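Aminofutalosine deaminase (Helicobacter pylori, PDB 7LKK) catalyses the hydrolytic deamination of aminofutalosine in the menaquinone pathway, and probably also of adenosine to inosine, using a metal ion in its active site. Local coordinates at residues 79-84 with 326-331; 83-88 with 116-121. All coordinates share one frame; numbering follows the deposited sequence.

How the contacts relate
One stretch of chain, running from the end of strand 69-80 into the loop beyond it, serves both contacts and brings His79 and His81 to the iron. In contact 1 its first half meets 326-331 at the iron and inhibitor; in contact 2 its second half rests on helix segment 116-121. They share Glu83 and Phe84, and their centres lie 9 Å apart. Asn87 ND2 probably donates to Leu330 O at 2.8 Å, while Leu330 CD1 packs 3.3 Å from Ser85 O; Ile118 CG1 lies 3.5 Å from Phe82 O. The Ser85 side chain is about 12 Å from the iron, so the helix-facing part of contact 2 lies away from the metal, although Phe84 reaches the inhibitor.

Contact 1: residues 79-84 with 326-331; sequences HTHFEF and ATDGLS. With FE (Fe (III) ion), chain E; MCF ((8R)-3-(5-S-methyl-5-thio-beta-D-ribofuranosyl)-3,6,7,8-tetrahydroimidazo[4,5-d][1,3]diazepin-8-ol), chain J.
A buried metal-site contact joins the end of strand 69-80 to the loop after strand 323-325, the first and last strands of the amidohydrolase TIM barrel. His79 and His81 form the HxH pair of this superfamily. Both bind the Fe(III) ion through NE2, His79 at 2.1 Å and His81 at 2.0 Å, with His221 as a further ligand. Their side chains leave the backbone differently: CG of His79 is anti to the backbone N (chi1 -173°), whereas that of His81 is anti to the carbonyl carbon (chi1 -57°). Asp328 lies alongside both rings, its OD1 at a longer 2.7 Å from the iron, its OD2 hydrogen-bonded to Ser302 and close to the inhibitor. The inhibitor hydroxyl O8 also binds the metal, at 2.0 Å; being on a tetrahedral carbon, it is consistent with mimicry of the deamination intermediate. Inhibitor N1 sits 3.4 Å above the centre of the His81 ring. Ser331 OG lies 3.2 Å from inhibitor N1, and its CB packs on CB of Phe84, whose ring leads on to the inhibitor, CE2 coming within 3.6 Å of C1S.

The backbone beneath is gripped unevenly. Asp328 N gives only a weak bond to His79 O, but Asp328 O receives two hydroxyls: Thr80 OG1 from above the carbonyl plane at 2.9 Å, and Thr327 OG1 in that plane on a lone pair. Asn77 donates to Thr327 OG1. One water links the two segments, donating to His81 O and accepting from Leu330 N; His81 N is buried without a partner.

Around this junction, strand 130-137 bonds to the backbone of Thr80 and places Ile136 against both histidines, strand 269-275 brings Val274 to His79 and His275 to Asp328, and helix 115-127 covers Phe82.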
loop_
_atom_site.group_PDB
_atom_site.type_symbol
_atom_site.label_atom_id
_atom_site.label_comp_id
_atom_site.label_asym_id
_atom_site.label_seq_id
_atom_site.Cartn_x
_atom_site.Cartn_y
_atom_site.Cartn_z
ATOM N N HIS A 79 8.415 11.435 12.502
ATOM C CA HIS A 79 9.205 12.094 11.464
ATOM C C HIS A 79 8.283 12.537 10.336
ATOM O O HIS A 79 7.809 11.703 9.558
ATOM C CB HIS A 79 10.294 11.162 10.938
ATOM C CG HIS A 79 11.254 11.822 9.997
ATOM N ND1 HIS A 79 12.335 12.557 10.433
ATOM C CD2 HIS A 79 11.297 11.855 8.643
ATOM C CE1 HIS A 79 13.004 13.015 9.390
ATOM N NE2 HIS A 79 12.395 12.603 8.293
ATOM N N THR A 80 8.033 13.842 10.243
ATOM C CA THR A 80 7.290 14.397 9.122
ATOM C C THR A 80 7.847 15.776 8.795
ATOM O O THR A 80 8.492 16.420 9.626
ATOM C CB THR A 80 5.786 14.477 9.415
ATOM O OG1 THR A 80 5.090 14.892 8.233
ATOM C CG2 THR A 80 5.516 15.468 10.532
ATOM N N HIS A 81 7.587 16.222 7.568
ATOM C CA HIS A 81 7.991 17.542 7.080
ATOM C C HIS A 81 6.733 18.300 6.665
ATOM O O HIS A 81 6.304 18.219 5.512
ATOM C CB HIS A 81 8.972 17.435 5.907
ATOM C CG HIS A 81 10.209 16.652 6.212
ATOM N ND1 HIS A 81 11.440 17.245 6.395
ATOM C CD2 HIS A 81 10.412 15.320 6.343
ATOM C CE1 HIS A 81 12.344 16.313 6.635
ATOM N NE2 HIS A 81 11.746 15.136 6.610
ATOM N N PHE A 82 6.140 19.037 7.609
ATOM C CA PHE A 82 4.905 19.758 7.316
ATOM C C PHE A 82 5.115 20.852 6.276
ATOM O O PHE A 82 4.200 21.149 5.499
ATOM C CB PHE A 82 4.327 20.361 8.596
ATOM C CG PHE A 82 3.571 19.377 9.442
ATOM C CD1 PHE A 82 2.351 18.874 9.021
ATOM C CD2 PHE A 82 4.073 18.966 10.663
ATOM C CE1 PHE A 82 1.652 17.972 9.801
ATOM C CE2 PHE A 82 3.377 18.065 11.449
ATOM C CZ PHE A 82 2.166 17.568 11.016
ATOM N N GLU A 83 6.303 21.460 6.242
ATOM C CA GLU A 83 6.547 22.575 5.332
ATOM C C GLU A 83 6.424 22.177 3.865
ATOM O O GLU A 83 6.176 23.044 3.020
ATOM C CB GLU A 83 7.928 23.178 5.599
ATOM C CG GLU A 83 8.074 23.814 6.976
ATOM C CD GLU A 83 9.503 24.231 7.282
ATOM O OE1 GLU A 83 10.428 23.431 7.028
ATOM O OE2 GLU A 83 9.700 25.359 7.781
ATOM N N PHE A 84 6.583 20.893 3.540
ATOM C CA PHE A 84 6.474 20.410 2.169
ATOM C C PHE A 84 5.086 19.867 1.843
ATOM O O PHE A 84 4.946 19.066 0.913
ATOM C CB PHE A 84 7.524 19.331 1.905
ATOM C CG PHE A 84 8.931 19.850 1.834
ATOM C CD1 PHE A 84 9.445 20.333 0.640
ATOM C CD2 PHE A 84 9.743 19.843 2.955
ATOM C CE1 PHE A 84 10.741 20.806 0.570
ATOM C CE2 PHE A 84 11.040 20.316 2.891
ATOM C CZ PHE A 84 11.539 20.798 1.696
ATOM N N ALA A 326 7.135 6.044 10.494
ATOM C CA ALA A 326 6.733 7.427 10.277
ATOM C C ALA A 326 6.387 7.649 8.810
ATOM O O ALA A 326 6.825 6.913 7.923
ATOM C CB ALA A 326 7.832 8.410 10.707
ATOM N N THR A 327 5.592 8.694 8.567
ATOM C CA THR A 327 5.074 8.981 7.233
ATOM C C THR A 327 6.049 9.759 6.364
ATOM O O THR A 327 5.879 9.774 5.140
ATOM C CB THR A 327 3.775 9.784 7.330
ATOM O OG1 THR A 327 4.030 11.029 7.999
ATOM C CG2 THR A 327 2.719 9.011 8.100
ATOM N N ASP A 328 7.046 10.415 6.965
ATOM C CA ASP A 328 7.822 11.449 6.286
ATOM C C ASP A 328 6.871 12.560 5.858
ATOM O O ASP A 328 5.769 12.683 6.406
ATOM C CB ASP A 328 8.596 10.880 5.089
ATOM C CG ASP A 328 10.032 11.372 5.031
ATOM O OD1 ASP A 328 10.348 12.361 5.721
ATOM O OD2 ASP A 328 10.841 10.773 4.291
ATOM N N GLY A 329 7.272 13.378 4.891
ATOM C CA GLY A 329 6.422 14.430 4.384
ATOM C C GLY A 329 5.804 14.069 3.041
ATOM O O GLY A 329 6.152 13.075 2.410
ATOM N N LEU A 330 4.858 14.911 2.614
ATOM C CA LEU A 330 4.291 14.775 1.278
ATOM C C LEU A 330 5.308 15.086 0.188
ATOM O O LEU A 330 5.003 14.898 -0.993
ATOM C CB LEU A 330 3.064 15.676 1.129
ATOM C CG LEU A 330 1.833 15.238 1.927
ATOM C CD1 LEU A 330 0.678 16.214 1.744
ATOM C CD2 LEU A 330 1.412 13.828 1.535
ATOM N N SER A 331 6.495 15.574 0.556
ATOM C CA SER A 331 7.600 15.660 -0.389
ATOM C C SER A 331 8.069 14.286 -0.848
ATOM O O SER A 331 8.749 14.187 -1.876
ATOM C CB SER A 331 8.767 16.425 0.238
ATOM O OG SER A 331 8.886 16.127 1.619
HETATM FE FE FE E . 12.717 13.404 6.413
HETATM O O8 MCF J . 13.559 12.728 4.776
HETATM C C8 MCF J . 12.997 12.974 3.513
HETATM C C7 MCF J . 13.865 12.457 2.372
HETATM N N6 MCF J . 15.263 12.531 2.716
HETATM C C5 MCF J . 15.803 13.766 3.239
HETATM N N4 MCF J . 15.054 14.993 3.484
HETATM C C10 MCF J . 13.642 15.401 3.279
HETATM C C9 MCF J . 12.631 14.459 3.304
HETATM N N1 MCF J . 11.486 15.096 3.104
HETATM C C2 MCF J . 11.722 16.400 2.969
HETATM N N3 MCF J . 13.040 16.581 3.087
HETATM C C1S MCF J . 13.688 17.924 2.977
HETATM C C2S MCF J . 14.790 18.177 4.032
HETATM O O2S MCF J . 14.246 18.623 5.200
HETATM O O4S MCF J . 14.302 18.023 1.858
HETATM C C4S MCF J . 15.486 19.103 2.090
HETATM C C3S MCF J . 15.617 19.276 3.374
HETATM O O3S MCF J . 15.066 20.626 3.756
HETATM C C5S MCF J . 16.776 18.572 1.490
HETATM S S5S MCF J . 17.805 19.961 0.932
HETATM C C6S MCF J . 19.523 19.398 0.760
HETATM O O HOH W 1 4.404 17.442 4.204
#

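Contact 2: residues 83-88 with 116-121; sequences EFSNNK and GAIQNA. With MCF ((8R)-3-(5-S-methyl-5-thio-beta-D-ribofuranosyl)-3,6,7,8-tetrahydroimidazo[4,5-d][1,3]diazepin-8-ol), chain J.
Ser85 and Ala117 bury most of the surface here, with Ile118 next, and the meeting is one of small groups at close range. The CB atoms of Ser85 and Ala117 stand 3.5 Å apart, each directed at the other segment, and the Ala117 methyl also touches Ser85 O, so that it abuts both side chain and backbone of the serine. Ser85 CB lies 3.6 Å from Ala117 O. The Ser85 hydroxyl is anti to the carbonyl carbon (chi1 -69°), which carries OG along the helix until it reaches the methyl of Ala121, one helical turn on, at 3.5 Å. That hydroxyl is hydrogen-bonded to Phe82 O; toward the helix it meets the Ala121 methyl in van der Waals contact.

In the barrel fold this is a loop that follows the first inner strand, 69-80, packing on helix 115-127, the outer helix that leads to the second strand, 130-137. The loop presents a type I beta turn from Phe84 to Asn87, closed by Asn87 N bonding to Phe84 O at 3.2 Å, and the helix presents its first turns, where Ala121 N bonds to Ala117 O at 2.8 Å. No hydrogen bond crosses between them.

Asn86 extends the loop's edge along Ala117: its OD1 comes to 3.3 Å from the methyl, while ND2 is held by the carbonyls of Asn113 and Ile110, ahead of the helix. Ile118 approaches with its CG1 branch, 4.4 Å from Ser85 OG, and also meets Leu145 of helix 143-147. Further back, the Glu83 carboxylate grips the backbone nitrogens of Asn138 and His139, a second-shell link, since Asn138 OD1 hydrogen-bonds the inhibitor; beyond the turn, Lys88 packs on Asn393 of the second subunit.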
loop_
_atom_site.group_PDB
_atom_site.type_symbol
_atom_site.label_atom_id
_atom_site.label_comp_id
_atom_site.label_asym_id
_atom_site.label_seq_id
_atom_site.Cartn_x
_atom_site.Cartn_y
_atom_site.Cartn_z
ATOM N N GLU A 83 6.303 21.460 6.242
ATOM C CA GLU A 83 6.547 22.575 5.332
ATOM C C GLU A 83 6.424 22.177 3.865
ATOM O O GLU A 83 6.176 23.044 3.020
ATOM C CB GLU A 83 7.928 23.178 5.599
ATOM C CG GLU A 83 8.074 23.814 6.976
ATOM C CD GLU A 83 9.503 24.231 7.282
ATOM O OE1 GLU A 83 10.428 23.431 7.028
ATOM O OE2 GLU A 83 9.700 25.359 7.781
ATOM N N PHE A 84 6.583 20.893 3.540
ATOM C CA PHE A 84 6.474 20.410 2.169
ATOM C C PHE A 84 5.086 19.867 1.843
ATOM O O PHE A 84 4.946 19.066 0.913
ATOM C CB PHE A 84 7.524 19.331 1.905
ATOM C CG PHE A 84 8.931 19.850 1.834
ATOM C CD1 PHE A 84 9.445 20.333 0.640
ATOM C CD2 PHE A 84 9.743 19.843 2.955
ATOM C CE1 PHE A 84 10.741 20.806 0.570
ATOM C CE2 PHE A 84 11.040 20.316 2.891
ATOM C CZ PHE A 84 11.539 20.798 1.696
ATOM N N SER A 85 4.057 20.286 2.583
ATOM C CA SER A 85 2.733 19.692 2.440
ATOM C C SER A 85 2.044 20.045 1.126
ATOM O O SER A 85 1.058 19.389 0.774
ATOM C CB SER A 85 1.846 20.105 3.615
ATOM O OG SER A 85 2.284 19.502 4.821
ATOM N N ASN A 86 2.530 21.052 0.396
ATOM C CA ASN A 86 1.927 21.399 -0.887
ATOM C C ASN A 86 2.195 20.356 -1.962
ATOM O O ASN A 86 1.463 20.311 -2.958
ATOM C CB ASN A 86 2.447 22.754 -1.370
ATOM C CG ASN A 86 1.607 23.915 -0.884
ATOM O OD1 ASN A 86 0.418 23.764 -0.602
ATOM N ND2 ASN A 86 2.221 25.091 -0.793
ATOM N N ASN A 87 3.214 19.520 -1.783
ATOM C CA ASN A 87 3.725 18.711 -2.879
ATOM C C ASN A 87 2.743 17.628 -3.306
ATOM O O ASN A 87 2.148 16.935 -2.477
ATOM C CB ASN A 87 5.051 18.062 -2.490
ATOM C CG ASN A 87 5.637 17.233 -3.616
ATOM O OD1 ASN A 87 5.745 17.700 -4.748
ATOM N ND2 ASN A 87 5.996 15.990 -3.316
ATOM N N LYS A 88 2.584 17.489 -4.625
ATOM C CA LYS A 88 1.968 16.305 -5.219
ATOM C C LYS A 88 2.919 15.675 -6.226
ATOM O O LYS A 88 3.401 14.564 -5.994
ATOM C CB LYS A 88 0.624 16.655 -5.861
ATOM C CG LYS A 88 -0.346 17.362 -4.930
ATOM C CD LYS A 88 -1.451 16.428 -4.471
ATOM C CE LYS A 88 -2.516 17.179 -3.692
ATOM N NZ LYS A 88 -1.930 17.962 -2.573
ATOM N N GLY A 116 -2.506 26.416 4.017
ATOM C CA GLY A 116 -3.641 25.565 3.692
ATOM C C GLY A 116 -3.288 24.090 3.718
ATOM O O GLY A 116 -4.009 23.274 4.297
ATOM N N ALA A 117 -2.168 23.730 3.088
ATOM C CA ALA A 117 -1.744 22.335 3.078
ATOM C C ALA A 117 -1.314 21.861 4.461
ATOM O O ALA A 117 -1.489 20.683 4.792
ATOM C CB ALA A 117 -0.616 22.139 2.068
ATOM N N ILE A 118 -0.751 22.754 5.280
ATOM C CA ILE A 118 -0.307 22.364 6.616
ATOM C C ILE A 118 -1.503 22.055 7.511
ATOM O O ILE A 118 -1.482 21.095 8.292
ATOM C CB ILE A 118 0.591 23.456 7.225
ATOM C CG1 ILE A 118 1.890 23.588 6.429
ATOM C CG2 ILE A 118 0.909 23.142 8.680
ATOM C CD1 ILE A 118 2.775 24.718 6.898
ATOM N N GLN A 119 -2.563 22.863 7.420
ATOM C CA GLN A 119 -3.771 22.577 8.190
ATOM C C GLN A 119 -4.401 21.259 7.759
ATOM O O GLN A 119 -4.831 20.464 8.604
ATOM C CB GLN A 119 -4.778 23.713 8.030
ATOM C CG GLN A 119 -4.439 24.982 8.788
ATOM C CD GLN A 119 -5.259 26.168 8.316
ATOM O OE1 GLN A 119 -6.418 26.020 7.927
ATOM N NE2 GLN A 119 -4.660 27.353 8.347
ATOM N N ASN A 120 -4.471 21.014 6.446
ATOM C CA ASN A 120 -4.949 19.724 5.951
ATOM C C ASN A 120 -4.063 18.581 6.430
ATOM O O ASN A 120 -4.562 17.506 6.784
ATOM C CB ASN A 120 -5.014 19.741 4.425
ATOM C CG ASN A 120 -6.148 20.594 3.899
ATOM O OD1 ASN A 120 -7.110 20.878 4.611
ATOM N ND2 ASN A 120 -6.038 21.011 2.643
ATOM N N ALA A 121 -2.742 18.799 6.457
ATOM C CA ALA A 121 -1.825 17.772 6.941
ATOM C C ALA A 121 -2.056 17.493 8.417
ATOM O O ALA A 121 -2.036 16.337 8.854
ATOM C CB ALA A 121 -0.379 18.208 6.705
HETATM O O8 MCF J . 13.559 12.728 4.776
HETATM C C8 MCF J . 12.997 12.974 3.513
HETATM C C7 MCF J . 13.865 12.457 2.372
HETATM N N6 MCF J . 15.263 12.531 2.716
HETATM C C5 MCF J . 15.803 13.766 3.239
HETATM N N4 MCF J . 15.054 14.993 3.484
HETATM C C10 MCF J . 13.642 15.401 3.279
HETATM C C9 MCF J . 12.631 14.459 3.304
HETATM N N1 MCF J . 11.486 15.096 3.104
HETATM C C2 MCF J . 11.722 16.400 2.969
HETATM N N3 MCF J . 13.040 16.581 3.087
HETATM C C1S MCF J . 13.688 17.924 2.977
HETATM C C2S MCF J . 14.790 18.177 4.032
HETATM O O2S MCF J . 14.246 18.623 5.200
HETATM O O4S MCF J . 14.302 18.023 1.858
HETATM C C4S MCF J . 15.486 19.103 2.090
HETATM C C3S MCF J . 15.617 19.276 3.374
HETATM O O3S MCF J . 15.066 20.626 3.756
HETATM C C5S MCF J . 16.776 18.572 1.490
HETATM S S5S MCF J . 17.805 19.961 0.932
HETATM C C6S MCF J . 19.523 19.398 0.760
#